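Local structure of hypothetical protein PH1819 (2EEN) at residues H30-Y35 against V107-E112; L49-K54 against V62-K67; E128-F133 against R168-L173. The protein is of unknown function but, as a CYTH-domain protein, probably binds a triphosphate compound and divalent metal ions, as its class IV adenylyl cyclase relatives do. One frame throughout, in Å; residues are numbered along the deposited sequence.

Contact 1 (H30-Y35 against V107-E112)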
loop_
_atom_site.group_PDB
_atom_site.type_symbol
_atom_site.label_atom_id
_atom_site.label_comp_id
_atom_site.label_asym_id
_atom_site.label_seq_id
_atom_site.Cartn_x
_atom_site.Cartn_y
_atom_site.Cartn_z
ATOM N N HIS A 30 11.855 -16.527 -0.762
ATOM C CA HIS A 30 10.632 -15.750 -0.900
ATOM C C HIS A 30 9.521 -16.385 -0.101
ATOM O O HIS A 30 9.302 -17.597 -0.158
ATOM C CB HIS A 30 10.151 -15.684 -2.351
ATOM C CG HIS A 30 10.969 -14.796 -3.234
ATOM N ND1 HIS A 30 10.627 -14.543 -4.545
ATOM C CD2 HIS A 30 12.104 -14.097 -2.998
ATOM C CE1 HIS A 30 11.517 -13.726 -5.079
ATOM N NE2 HIS A 30 12.423 -13.440 -4.162
ATOM N N GLU A 31 8.821 -15.549 0.648
ATOM C CA GLU A 31 7.677 -15.984 1.427
ATOM C C GLU A 31 6.589 -15.009 1.002
ATOM O O GLU A 31 6.619 -13.836 1.364
ATOM C CB GLU A 31 7.976 -15.880 2.920
ATOM C CG GLU A 31 8.969 -16.932 3.394
ATOM C CD GLU A 31 9.572 -16.607 4.745
ATOM O OE1 GLU A 31 8.818 -16.210 5.659
ATOM O OE2 GLU A 31 10.800 -16.760 4.897
ATOM N N ASP A 32 5.654 -15.499 0.197
ATOM C CA ASP A 32 4.571 -14.666 -0.305
ATOM C C ASP A 32 3.246 -14.979 0.337
ATOM O O ASP A 32 2.911 -16.144 0.563
ATOM C CB ASP A 32 4.388 -14.849 -1.814
ATOM C CG ASP A 32 5.608 -14.460 -2.598
ATOM O OD1 ASP A 32 6.295 -13.515 -2.177
ATOM O OD2 ASP A 32 5.867 -15.090 -3.645
ATOM N N ILE A 33 2.490 -13.932 0.634
ATOM C CA ILE A 33 1.161 -14.122 1.174
ATOM C C ILE A 33 0.240 -13.514 0.128
ATOM O O ILE A 33 0.364 -12.332 -0.208
ATOM C CB ILE A 33 0.947 -13.401 2.528
ATOM C CG1 ILE A 33 1.838 -14.017 3.616
ATOM C CG2 ILE A 33 -0.498 -13.556 2.958
ATOM C CD1 ILE A 33 1.603 -13.482 5.000
ATOM N N TYR A 34 -0.650 -14.332 -0.421
ATOM C CA TYR A 34 -1.592 -13.849 -1.419
ATOM C C TYR A 34 -2.930 -13.595 -0.762
ATOM O O TYR A 34 -3.349 -14.345 0.119
ATOM C CB TYR A 34 -1.746 -14.859 -2.549
ATOM C CG TYR A 34 -0.592 -14.832 -3.506
ATOM C CD1 TYR A 34 -0.591 -13.974 -4.603
ATOM C CD2 TYR A 34 0.511 -15.658 -3.309
ATOM C CE1 TYR A 34 0.485 -13.945 -5.483
ATOM C CE2 TYR A 34 1.593 -15.634 -4.184
ATOM C CZ TYR A 34 1.571 -14.776 -5.265
ATOM O OH TYR A 34 2.642 -14.746 -6.119
ATOM N N TYR A 35 -3.600 -12.541 -1.210
ATOM C CA TYR A 35 -4.877 -12.127 -0.651
ATOM C C TYR A 35 -6.057 -12.194 -1.588
ATOM O O TYR A 35 -5.907 -12.180 -2.807
ATOM C CB TYR A 35 -4.757 -10.688 -0.162
ATOM C CG TYR A 35 -3.775 -10.523 0.952
ATOM C CD1 TYR A 35 -2.433 -10.266 0.686
ATOM C CD2 TYR A 35 -4.176 -10.646 2.281
ATOM C CE1 TYR A 35 -1.512 -10.134 1.716
ATOM C CE2 TYR A 35 -3.267 -10.514 3.315
ATOM C CZ TYR A 35 -1.939 -10.257 3.026
ATOM O OH TYR A 35 -1.037 -10.116 4.049
ATOM N N VAL A 107 2.884 -18.749 -0.210
ATOM C CA VAL A 107 3.752 -19.464 -1.131
ATOM C C VAL A 107 5.193 -19.216 -0.721
ATOM O O VAL A 107 5.633 -18.078 -0.627
ATOM C CB VAL A 107 3.532 -18.990 -2.586
ATOM C CG1 VAL A 107 4.427 -19.778 -3.534
ATOM C CG2 VAL A 107 2.069 -19.159 -2.969
ATOM N N VAL A 108 5.921 -20.298 -0.462
ATOM C CA VAL A 108 7.312 -20.197 -0.044
ATOM C C VAL A 108 8.222 -20.861 -1.053
ATOM O O VAL A 108 7.934 -21.958 -1.526
ATOM C CB VAL A 108 7.525 -20.883 1.315
ATOM C CG1 VAL A 108 8.978 -20.749 1.744
ATOM C CG2 VAL A 108 6.600 -20.273 2.350
ATOM N N LYS A 109 9.328 -20.203 -1.378
ATOM C CA LYS A 109 10.255 -20.776 -2.335
ATOM C C LYS A 109 11.641 -20.171 -2.206
ATOM O O LYS A 109 11.841 -19.178 -1.505
ATOM C CB LYS A 109 9.758 -20.526 -3.761
ATOM C CG LYS A 109 9.791 -19.039 -4.151
ATOM C CD LYS A 109 9.436 -18.824 -5.625
ATOM C CE LYS A 109 9.542 -17.354 -6.013
ATOM N NZ LYS A 109 8.496 -16.513 -5.354
ATOM N N THR A 110 12.601 -20.801 -2.871
ATOM C CA THR A 110 13.947 -20.261 -2.913
ATOM C C THR A 110 14.087 -19.908 -4.385
ATOM O O THR A 110 13.476 -20.550 -5.242
ATOM C CB THR A 110 15.030 -21.275 -2.486
ATOM O OG1 THR A 110 15.001 -22.426 -3.332
ATOM C CG2 THR A 110 14.809 -21.690 -1.046
ATOM N N ARG A 111 14.853 -18.867 -4.674
ATOM C CA ARG A 111 15.020 -18.424 -6.047
ATOM C C ARG A 111 16.465 -18.040 -6.286
ATOM O O ARG A 111 17.005 -17.169 -5.606
ATOM C CB ARG A 111 14.070 -17.258 -6.324
ATOM C CG ARG A 111 14.363 -16.472 -7.604
ATOM C CD ARG A 111 13.222 -15.520 -7.947
ATOM N NE ARG A 111 12.057 -16.240 -8.467
ATOM C CZ ARG A 111 10.883 -15.680 -8.743
ATOM N NH1 ARG A 111 10.693 -14.378 -8.548
ATOM N NH2 ARG A 111 9.896 -16.423 -9.230
ATOM N N GLU A 112 17.094 -18.713 -7.242
ATOM C CA GLU A 112 18.477 -18.407 -7.589
ATOM C C GLU A 112 18.368 -17.611 -8.881
ATOM O O GLU A 112 17.828 -18.109 -9.864
ATOM C CB GLU A 112 19.291 -19.674 -7.828
ATOM C CG GLU A 112 19.710 -20.408 -6.563
ATOM C CD GLU A 112 20.445 -21.705 -6.861
ATOM O OE1 GLU A 112 21.214 -21.747 -7.846
ATOM O OE2 GLU A 112 20.265 -22.684 -6.106
HETATM O O HOH W 1 7.173 -17.455 -3.084
#

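Contact 2 (L49-K54 against V62-K67)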
loop_
_atom_site.group_PDB
_atom_site.type_symbol
_atom_site.label_atom_id
_atom_site.label_comp_id
_atom_site.label_asym_id
_atom_site.label_seq_id
_atom_site.Cartn_x
_atom_site.Cartn_y
_atom_site.Cartn_z
ATOM N N LEU A 49 -3.000 -9.860 -5.328
ATOM C CA LEU A 49 -2.437 -8.875 -4.422
ATOM C C LEU A 49 -1.594 -9.709 -3.482
ATOM O O LEU A 49 -2.074 -10.677 -2.888
ATOM C CB LEU A 49 -3.523 -8.133 -3.645
ATOM C CG LEU A 49 -2.923 -7.065 -2.725
ATOM C CD1 LEU A 49 -2.255 -5.953 -3.562
ATOM C CD2 LEU A 49 -4.020 -6.483 -1.854
ATOM N N ARG A 50 -0.332 -9.338 -3.349
ATOM C CA ARG A 50 0.567 -10.124 -2.531
ATOM C C ARG A 50 1.571 -9.319 -1.739
ATOM O O ARG A 50 1.949 -8.217 -2.127
ATOM C CB ARG A 50 1.306 -11.090 -3.467
ATOM C CG ARG A 50 2.697 -11.541 -3.053
ATOM C CD ARG A 50 3.447 -12.122 -4.263
ATOM N NE ARG A 50 4.265 -11.125 -4.959
ATOM C CZ ARG A 50 4.662 -11.230 -6.224
ATOM N NH1 ARG A 50 4.309 -12.283 -6.945
ATOM N NH2 ARG A 50 5.426 -10.291 -6.768
ATOM N N ILE A 51 1.957 -9.855 -0.589
ATOM C CA ILE A 51 3.018 -9.233 0.180
ATOM C C ILE A 51 4.116 -10.271 0.122
ATOM O O ILE A 51 3.909 -11.434 0.487
ATOM C CB ILE A 51 2.648 -8.966 1.639
ATOM C CG1 ILE A 51 1.773 -7.715 1.710
ATOM C CG2 ILE A 51 3.920 -8.751 2.457
ATOM C CD1 ILE A 51 1.245 -7.399 3.082
ATOM N N ARG A 52 5.276 -9.854 -0.371
ATOM C CA ARG A 52 6.420 -10.738 -0.489
ATOM C C ARG A 52 7.544 -10.344 0.437
ATOM O O ARG A 52 7.907 -9.173 0.523
ATOM C CB ARG A 52 6.968 -10.727 -1.913
ATOM C CG ARG A 52 8.402 -11.235 -2.004
ATOM C CD ARG A 52 8.814 -11.399 -3.449
ATOM N NE ARG A 52 7.976 -12.398 -4.102
ATOM C CZ ARG A 52 7.985 -12.651 -5.406
ATOM N NH1 ARG A 52 8.789 -11.974 -6.218
ATOM N NH2 ARG A 52 7.190 -13.592 -5.894
ATOM N N ILE A 53 8.084 -11.335 1.136
ATOM C CA ILE A 53 9.227 -11.111 2.004
ATOM C C ILE A 53 10.360 -11.810 1.270
ATOM O O ILE A 53 10.292 -13.011 1.003
ATOM C CB ILE A 53 9.035 -11.738 3.396
ATOM C CG1 ILE A 53 7.843 -11.080 4.101
ATOM C CG2 ILE A 53 10.305 -11.547 4.224
ATOM C CD1 ILE A 53 7.519 -11.675 5.462
ATOM N N LYS A 54 11.383 -11.040 0.919
ATOM C CA LYS A 54 12.529 -11.546 0.182
ATOM C C LYS A 54 13.750 -11.528 1.096
ATOM O O LYS A 54 14.087 -10.494 1.671
ATOM C CB LYS A 54 12.756 -10.650 -1.040
ATOM C CG LYS A 54 13.818 -11.111 -2.018
ATOM C CD LYS A 54 13.961 -10.096 -3.151
ATOM C CE LYS A 54 12.663 -9.943 -3.936
ATOM N NZ LYS A 54 12.749 -8.863 -4.966
ATOM N N VAL A 62 10.741 -6.344 1.634
ATOM C CA VAL A 62 9.329 -6.679 1.608
ATOM C C VAL A 62 8.642 -5.838 0.556
ATOM O O VAL A 62 8.902 -4.649 0.447
ATOM C CB VAL A 62 8.679 -6.406 2.969
ATOM C CG1 VAL A 62 7.220 -6.820 2.940
ATOM C CG2 VAL A 62 9.435 -7.164 4.058
ATOM N N PHE A 63 7.766 -6.461 -0.222
ATOM C CA PHE A 63 7.071 -5.737 -1.274
ATOM C C PHE A 63 5.586 -6.051 -1.285
ATOM O O PHE A 63 5.174 -7.158 -0.946
ATOM C CB PHE A 63 7.645 -6.098 -2.652
ATOM C CG PHE A 63 9.122 -5.854 -2.782
ATOM C CD1 PHE A 63 10.040 -6.796 -2.327
ATOM C CD2 PHE A 63 9.593 -4.673 -3.339
ATOM C CE1 PHE A 63 11.416 -6.561 -2.427
ATOM C CE2 PHE A 63 10.962 -4.427 -3.443
ATOM C CZ PHE A 63 11.876 -5.376 -2.985
ATOM N N LEU A 64 4.794 -5.054 -1.658
ATOM C CA LEU A 64 3.351 -5.203 -1.796
ATOM C C LEU A 64 3.158 -5.077 -3.301
ATOM O O LEU A 64 3.533 -4.067 -3.901
ATOM C CB LEU A 64 2.608 -4.080 -1.071
ATOM C CG LEU A 64 1.103 -4.000 -1.338
ATOM C CD1 LEU A 64 0.417 -5.293 -0.915
ATOM C CD2 LEU A 64 0.518 -2.833 -0.561
ATOM N N THR A 65 2.575 -6.100 -3.911
ATOM C CA THR A 65 2.406 -6.094 -5.351
ATOM C C THR A 65 1.007 -6.444 -5.807
ATOM O O THR A 65 0.395 -7.390 -5.308
ATOM C CB THR A 65 3.375 -7.101 -5.997
ATOM O OG1 THR A 65 4.714 -6.806 -5.576
ATOM C CG2 THR A 65 3.291 -7.041 -7.515
ATOM N N TYR A 66 0.506 -5.648 -6.744
ATOM C CA TYR A 66 -0.793 -5.893 -7.354
ATOM C C TYR A 66 -0.469 -6.358 -8.758
ATOM O O TYR A 66 0.406 -5.796 -9.421
ATOM C CB TYR A 66 -1.626 -4.617 -7.482
ATOM C CG TYR A 66 -2.810 -4.770 -8.427
ATOM C CD1 TYR A 66 -3.991 -5.384 -8.010
ATOM C CD2 TYR A 66 -2.728 -4.329 -9.749
ATOM C CE1 TYR A 66 -5.058 -5.560 -8.889
ATOM C CE2 TYR A 66 -3.783 -4.498 -10.633
ATOM C CZ TYR A 66 -4.946 -5.115 -10.197
ATOM O OH TYR A 66 -5.995 -5.274 -11.068
ATOM N N LYS A 67 -1.162 -7.393 -9.203
ATOM C CA LYS A 67 -0.976 -7.868 -10.562
ATOM C C LYS A 67 -2.312 -7.843 -11.282
ATOM O O LYS A 67 -3.329 -8.300 -10.753
ATOM C CB LYS A 67 -0.390 -9.273 -10.575
ATOM C CG LYS A 67 1.057 -9.302 -10.116
ATOM C CD LYS A 67 1.815 -10.438 -10.767
ATOM C CE LYS A 67 3.261 -10.447 -10.310
ATOM N NZ LYS A 67 4.059 -11.443 -11.075
HETATM O O HOH W 2 5.164 -8.528 -3.681
HETATM O O HOH W 3 6.103 -12.070 -9.383
#

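Contact 3 (E128-F133 against R168-L173)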
loop_
_atom_site.group_PDB
_atom_site.type_symbol
_atom_site.label_atom_id
_atom_site.label_comp_id
_atom_site.label_asym_id
_atom_site.label_seq_id
_atom_site.Cartn_x
_atom_site.Cartn_y
_atom_site.Cartn_z
ATOM N N GLU A 128 8.013 -24.670 -2.336
ATOM C CA GLU A 128 7.494 -25.612 -1.350
ATOM C C GLU A 128 6.103 -26.067 -1.780
ATOM O O GLU A 128 5.245 -25.250 -2.131
ATOM C CB GLU A 128 7.427 -24.960 0.033
ATOM C CG GLU A 128 8.777 -24.523 0.574
ATOM C CD GLU A 128 8.737 -24.214 2.062
ATOM O OE1 GLU A 128 7.626 -24.069 2.609
ATOM O OE2 GLU A 128 9.819 -24.111 2.680
ATOM N N GLY A 129 5.895 -27.379 -1.776
ATOM C CA GLY A 129 4.604 -27.917 -2.159
ATOM C C GLY A 129 4.375 -28.094 -3.648
ATOM O O GLY A 129 3.333 -28.614 -4.042
ATOM N N LEU A 130 5.326 -27.663 -4.478
ATOM C CA LEU A 130 5.192 -27.800 -5.928
ATOM C C LEU A 130 6.418 -28.400 -6.604
ATOM O O LEU A 130 6.289 -29.269 -7.467
ATOM C CB LEU A 130 4.892 -26.451 -6.584
ATOM C CG LEU A 130 3.547 -25.768 -6.361
ATOM C CD1 LEU A 130 3.538 -24.514 -7.222
ATOM C CD2 LEU A 130 2.381 -26.679 -6.755
ATOM N N GLY A 131 7.605 -27.936 -6.227
ATOM C CA GLY A 131 8.812 -28.467 -6.830
ATOM C C GLY A 131 9.628 -27.430 -7.573
ATOM O O GLY A 131 9.518 -26.233 -7.312
ATOM N N LYS A 132 10.441 -27.896 -8.514
ATOM C CA LYS A 132 11.316 -27.022 -9.290
ATOM C C LYS A 132 10.717 -26.404 -10.549
ATOM O O LYS A 132 10.055 -27.075 -11.344
ATOM C CB LYS A 132 12.579 -27.783 -9.690
ATOM C CG LYS A 132 13.437 -28.237 -8.533
ATOM C CD LYS A 132 14.649 -29.008 -9.037
ATOM C CE LYS A 132 15.679 -29.218 -7.937
ATOM N NZ LYS A 132 15.111 -29.915 -6.755
ATOM N N PHE A 133 10.974 -25.113 -10.719
ATOM C CA PHE A 133 10.518 -24.369 -11.885
ATOM C C PHE A 133 11.636 -23.439 -12.315
ATOM O O PHE A 133 12.590 -23.202 -11.572
ATOM C CB PHE A 133 9.304 -23.496 -11.570
ATOM C CG PHE A 133 8.064 -24.268 -11.253
ATOM C CD1 PHE A 133 7.931 -24.907 -10.029
ATOM C CD2 PHE A 133 7.029 -24.347 -12.174
ATOM C CE1 PHE A 133 6.779 -25.623 -9.724
ATOM C CE2 PHE A 133 5.865 -25.063 -11.879
ATOM C CZ PHE A 133 5.742 -25.699 -10.648
ATOM N N ARG A 168 0.031 -20.728 -15.383
ATOM C CA ARG A 168 -0.581 -20.651 -14.067
ATOM C C ARG A 168 0.463 -20.280 -13.018
ATOM O O ARG A 168 1.585 -20.763 -13.021
ATOM C CB ARG A 168 -1.179 -22.017 -13.716
ATOM C CG ARG A 168 -2.518 -22.300 -14.397
ATOM C CD ARG A 168 -3.001 -23.728 -14.119
ATOM N NE ARG A 168 -1.956 -24.676 -14.491
ATOM C CZ ARG A 168 -2.150 -26.000 -14.280
ATOM N NH1 ARG A 168 -3.272 -26.447 -13.740
ATOM N NH2 ARG A 168 -1.190 -26.857 -14.637
ATOM N N SER A 169 0.051 -19.394 -12.126
ATOM C CA SER A 169 0.906 -18.927 -11.053
ATOM C C SER A 169 1.089 -20.040 -10.038
ATOM O O SER A 169 0.307 -20.999 -9.994
ATOM C CB SER A 169 0.254 -17.736 -10.363
ATOM O OG SER A 169 -1.002 -18.111 -9.819
ATOM N N TYR A 170 2.120 -19.913 -9.214
ATOM C CA TYR A 170 2.347 -20.912 -8.182
ATOM C C TYR A 170 1.118 -20.949 -7.287
ATOM O O TYR A 170 0.708 -22.015 -6.828
ATOM C CB TYR A 170 3.579 -20.562 -7.350
ATOM C CG TYR A 170 4.865 -20.613 -8.132
ATOM C CD1 TYR A 170 5.167 -21.711 -8.941
ATOM C CD2 TYR A 170 5.791 -19.576 -8.054
ATOM C CE1 TYR A 170 6.355 -21.772 -9.651
ATOM C CE2 TYR A 170 6.984 -19.630 -8.759
ATOM C CZ TYR A 170 7.261 -20.726 -9.554
ATOM O OH TYR A 170 8.437 -20.770 -10.254
ATOM N N LEU A 171 0.530 -19.781 -7.042
ATOM C CA LEU A 171 -0.661 -19.694 -6.208
ATOM C C LEU A 171 -1.771 -20.567 -6.782
ATOM O O LEU A 171 -2.370 -21.369 -6.066
ATOM C CB LEU A 171 -1.156 -18.248 -6.118
ATOM C CG LEU A 171 -2.506 -18.058 -5.419
ATOM C CD1 LEU A 171 -2.395 -18.507 -3.970
ATOM C CD2 LEU A 171 -2.929 -16.596 -5.498
ATOM N N GLU A 172 -2.040 -20.407 -8.072
ATOM C CA GLU A 172 -3.089 -21.188 -8.725
ATOM C C GLU A 172 -2.797 -22.680 -8.674
ATOM O O GLU A 172 -3.697 -23.496 -8.462
ATOM C CB GLU A 172 -3.246 -20.746 -10.179
ATOM C CG GLU A 172 -3.857 -19.371 -10.336
ATOM C CD GLU A 172 -3.888 -18.909 -11.781
ATOM O OE1 GLU A 172 -2.804 -18.707 -12.369
ATOM O OE2 GLU A 172 -4.999 -18.750 -12.331
ATOM N N LEU A 173 -1.538 -23.031 -8.885
ATOM C CA LEU A 173 -1.128 -24.423 -8.862
ATOM C C LEU A 173 -1.316 -24.998 -7.466
ATOM O O LEU A 173 -1.785 -26.125 -7.310
ATOM C CB LEU A 173 0.339 -24.543 -9.291
ATOM C CG LEU A 173 0.587 -24.197 -10.759
ATOM C CD1 LEU A 173 2.074 -24.187 -11.035
ATOM C CD2 LEU A 173 -0.116 -25.210 -11.657
#

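Contact 1 (H30-Y35 against V107-E112)
Strands 23-36 and 102-117 lie antiparallel as neighbours in the sheet, with His-30, Glu-31 and Asp-32 facing Lys-109, Val-108 and Val-107. His-30 N meets Lys-109 O at 2.8 Å in a nearly straight bond (178°), Lys-109 N returns one to His-30 O, and Asp-32 and Val-107 repeat the exchange. Packing is dense on the buried face of His-30, Asp-32, Val-107 and Lys-109. Lys-109 starts in the crowded position between backbone N and carbonyl carbon (chi1 67°), runs alongside the imidazole and bends at its last torsion (chi4 -68°). NZ thereby reaches the ring edge in plane and donates to His-30 ND1 at 3.0 Å. The ammonium NZ also forms a long salt bridge with Asp-32 OD2 (3.4 Å) and donates to a water 2.8 Å from NZ, which passes hydrogens to Asp-32 OD2 and Val-107 O. Arg-111, bent at chi3, lays a guanidinium face over Lys-109 CE, with NH1 3.6 Å from His-30 CE1; its NH2 is bound by Asp-125. Tyr-34 crosses obliquely, CE2 lying 3.8 Å from Val-107 CG2. The reverse face is looser and partly exposed: Glu-31 CG just meets Val-108 CG1 at 4.2 Å, and the Glu-31 carboxylate turns to Arg-55. With ND1 accepting from lysine and NE2 bonded to Glu-28, His-30 is probably neutral and protonated at NE2. Lys-109 and Arg-111, with Asp-32 between Lys-109 and Arg-52, give the buried face a mixed charge consistent with the polyphosphate-binding tunnel of CYTH proteins.

Contact 2 (L49-K54 against V62-K67)
Arg-50 and Thr-65 lie side by side on one face of the hairpin of strands 48-56 and 59-70; this pair and Arg-52 with Phe-63 each exchange two backbone hydrogen bonds. Arg-50 leaves with CG anti to the backbone N and bends at chi3 (93°), so its guanidinium passes Thr-65, NH2 lying 3.8 Å from OG1. An in-plane water at the guanidinium edge accepts from Arg-50 NE at 3.0 Å and donates to Thr-65 OG1 at 2.6 Å; OG1 also bonds to Glu-82. A second in-plane water takes hydrogens from Arg-50 NH1 and from Lys-67 NZ; NH1 also bonds to the Tyr-34 hydroxyl. Arg-52 sets NH2 over the rim of one face of the Arg-50 guanidinium, while Asp-32 holds its NE. Lys-54 crosses Phe-63 obliquely, NZ 3.7 Å from CE1. The other face is apolar: Leu-64 CD1 wedges between Leu-49 CD1 and Ile-51 CG1, 3.8 Å from each. The hairpin thus turns its apolar face toward helix 89-98 and the second subunit, whose Leu-95 touches Leu-49, Leu-64 and Tyr-66, while bridging water and carboxylates probably temper a positive potential on the other, consistent with the anion-binding face of CYTH proteins.

Contact 3 (E128-F133 against R168-L173)
Phe-133 (chi1 -67°) and Tyr-170 (chi1 -66°) both carry CG anti to the carbonyl carbon and so send their rings toward each other tip to tip. They meet in a T-shaped stack: the edge of Tyr-170 points at the face of Phe-133, centroids 4.9 Å apart and planes at 75°. Tyr-170 CE1 lies over the ring at 3.4 Å from Phe-133 CG, and OH presses in plane against Phe-133 CB at 3.1 Å while bonding to Asp-125. Leu-130 and Leu-173, set by similar first torsions, fill the flank: Leu-130 CD1 touches Tyr-170 CD1 at 3.7 Å and Leu-173 CB at 3.8 Å. Leu-173 CD1 reaches the far end of the Phe-133 ring, 4.0 Å from CE2. Leu-130 and Gly-131 form a classic beta bulge opposite Val-127 in the hairpin of strands 120-127 and 131-139, and helix 170-176 packs against this bulged end. That helix starts with a capping box: Glu-172 N donates to Ser-169 OG at 3.1 Å, and Ser-169 N donates to Glu-172 OE1 at 2.9 Å. OE1 uses its anti lone pair and also accepts from Ser-169 OG. Lys-7 of strand 3-9 makes a cation-pi contact with the Tyr-170 ring.

Overall arrangement
Contacts 1 and 2 are strand pairings of the same antiparallel sheet and share a boundary, strands 23-36 and 48-56 being neighbours; Asp-32 and Arg-52 join them by a salt bridge. Contact 3 instead sets the C-terminal helix against a bulged hairpin and has no hydrogen bond across it. Contacts 1 and 3 are buried; contact 2 is partly buried and touches the second subunit. Contact 3 meets contact 1 where Tyr-170 packs on Val-107 and Lys-109 and Leu-171 on Tyr-34, but its centre is about 17 Å from that of contact 2. Charge and water dominate one face of contacts 1 and 2, whereas aromatic and aliphatic packing makes contact 3.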